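Local coordinates for uncharacterized protein (Nostoc punctiforme, PDB 2R3S), which is uncharacterised but probably transfers methyl groups to oxygen atoms of an unidentified substrate, as a two-domain O-methyltransferase that forms a dimer, at residues 127-132 and 292-297. Residues are numbered along the deposited sequence; the frame is centred on the assembly and turned at random.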
loop_
_atom_site.group_PDB
_atom_site.type_symbol
_atom_site.label_atom_id
_atom_site.label_comp_id
_atom_site.label_asym_id
_atom_site.label_seq_id
_atom_site.Cartn_x
_atom_site.Cartn_y
_atom_site.Cartn_z
ATOM N N GLU A 127 -2.913 -14.900 19.854
ATOM C CA GLU A 127 -3.113 -15.708 18.701
ATOM C C GLU A 127 -3.687 -14.847 17.607
ATOM O O GLU A 127 -4.525 -15.310 16.854
ATOM C CB GLU A 127 -4.097 -16.782 19.072
ATOM C CG GLU A 127 -3.617 -17.668 20.200
ATOM C CD GLU A 127 -4.604 -18.781 20.452
ATOM O OE1 GLU A 127 -5.747 -18.486 20.911
ATOM O OE2 GLU A 127 -4.237 -19.938 20.144
ATOM N N GLY A 128 -3.233 -13.595 17.552
ATOM C CA GLY A 128 -3.733 -12.610 16.622
ATOM C C GLY A 128 -5.249 -12.535 16.668
ATOM O O GLY A 128 -5.849 -12.383 17.724
ATOM N N THR A 129 -5.864 -12.706 15.509
ATOM C CA THR A 129 -7.300 -12.567 15.363
ATOM C C THR A 129 -8.052 -13.793 15.835
ATOM O O THR A 129 -9.278 -13.795 15.829
ATOM C CB THR A 129 -7.677 -12.322 13.877
ATOM O OG1 THR A 129 -7.170 -13.406 13.080
ATOM C CG2 THR A 129 -7.150 -10.985 13.389
ATOM N N LEU A 130 -7.328 -14.837 16.245
ATOM C CA LEU A 130 -7.942 -16.088 16.695
ATOM C C LEU A 130 -8.205 -16.134 18.211
ATOM O O LEU A 130 -8.709 -17.135 18.705
ATOM C CB LEU A 130 -7.092 -17.286 16.237
ATOM C CG LEU A 130 -6.816 -17.329 14.711
ATOM C CD1 LEU A 130 -6.427 -18.714 14.254
ATOM C CD2 LEU A 130 -8.021 -16.808 13.849
ATOM N N SER A 131 -7.892 -15.065 18.947
ATOM C CA SER A 131 -8.255 -15.015 20.370
ATOM C C SER A 131 -9.781 -15.088 20.525
ATOM O O SER A 131 -10.504 -14.594 19.669
ATOM C CB SER A 131 -7.676 -13.785 21.087
ATOM O OG SER A 131 -8.144 -12.572 20.550
ATOM N N PRO A 132 -10.268 -15.759 21.587
ATOM C CA PRO A 132 -11.709 -15.890 21.810
ATOM C C PRO A 132 -12.481 -14.576 21.750
ATOM O O PRO A 132 -12.065 -13.567 22.344
ATOM C CB PRO A 132 -11.782 -16.482 23.211
ATOM C CG PRO A 132 -10.565 -17.301 23.294
ATOM C CD PRO A 132 -9.511 -16.490 22.623
ATOM N N LEU A 292 -0.390 -15.157 7.275
ATOM C CA LEU A 292 0.867 -15.022 8.015
ATOM C C LEU A 292 0.814 -13.852 8.986
ATOM O O LEU A 292 1.289 -13.953 10.135
ATOM C CB LEU A 292 2.064 -14.863 7.068
ATOM C CG LEU A 292 3.452 -14.604 7.672
ATOM C CD1 LEU A 292 4.029 -15.812 8.431
ATOM C CD2 LEU A 292 4.413 -14.155 6.597
ATOM N N ALA A 293 0.298 -12.721 8.510
ATOM C CA ALA A 293 0.308 -11.508 9.314
ATOM C C ALA A 293 -0.629 -11.581 10.523
ATOM O O ALA A 293 -0.346 -10.977 11.547
ATOM C CB ALA A 293 -0.011 -10.260 8.466
ATOM N N THR A 294 -1.725 -12.325 10.412
ATOM C CA THR A 294 -2.821 -12.184 11.360
ATOM C C THR A 294 -3.166 -13.420 12.201
ATOM O O THR A 294 -3.921 -13.295 13.149
ATOM C CB THR A 294 -4.119 -11.748 10.654
ATOM O OG1 THR A 294 -4.556 -12.772 9.754
ATOM C CG2 THR A 294 -3.971 -10.395 9.939
ATOM N N THR A 295 -2.676 -14.593 11.815
ATOM C CA THR A 295 -2.976 -15.858 12.470
ATOM C C THR A 295 -1.635 -16.577 12.760
ATOM O O THR A 295 -0.605 -16.272 12.113
ATOM C CB THR A 295 -3.879 -16.782 11.625
ATOM O OG1 THR A 295 -3.128 -17.350 10.550
ATOM C CG2 THR A 295 -5.116 -16.064 11.061
ATOM N N PRO A 296 -1.604 -17.467 13.784
ATOM C CA PRO A 296 -0.360 -18.206 14.076
ATOM C C PRO A 296 0.074 -19.262 13.051
ATOM O O PRO A 296 1.258 -19.411 12.854
ATOM C CB PRO A 296 -0.635 -18.853 15.465
ATOM C CG PRO A 296 -1.818 -18.052 16.032
ATOM C CD PRO A 296 -2.643 -17.734 14.798
ATOM N N ASN A 297 -0.860 -20.008 12.468
ATOM C CA ASN A 297 -0.607 -21.133 11.577
ATOM C C ASN A 297 -1.586 -21.194 10.394
ATOM O O ASN A 297 -1.724 -22.251 9.780
ATOM C CB ASN A 297 -0.752 -22.485 12.326
ATOM C CG ASN A 297 -0.266 -22.452 13.778
ATOM O OD1 ASN A 297 0.926 -22.255 14.050
ATOM N ND2 ASN A 297 -1.194 -22.696 14.721
HETATM O O HOH W 1 -7.160 -13.383 10.293
#
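Thr129 N donates to Thr294 O, the carbonyl of the last residue of helix 282-294, over 3.1 Å. The bond is nearly straight, 171° at the hydrogen, and the N-H approaches almost head-on to the C=O. Gly128 CA adds a CA-H···O contact to the same oxygen at 3.5 Å. Glycine suits this place twice over: its phi is positive, and a CB would clash with that carbonyl. A water bridges Thr129 OG1 and Thr294 OG1, donating to the latter over 2.7 Å.

Beside these polar contacts, the methyl Leu130 CD1 packs on Pro296 CD at 3.9 Å, while its twin CD2 meets Thr295 CG2. The proline ring, which has no N-H to satisfy, also lies against Glu127, its CG 4.0 Å from Glu127 CB; the carboxylate extends beyond this apolar patch. Leu130 and Thr295 both touch His244 as well.

Further out, Leu130 N bonds to Glu127 O, closing the turn that presents Thr129 N, and Trp137 NE1 holds Thr129 O. Both helix-end threonines place OG1 between backbone N and carbonyl carbon (chi1 65° for Thr294, 74° for Thr295), where the hydroxyls bond back to Val290 O and Met291 O. The loop between helices 113-119 and 136-143 is thus joined to the C-terminal end of helix 282-294, within the methyltransferase domain. There, carbonyls lack the next helical turn's N-H groups, and Thr129 N supplies a replacement donor for one of them.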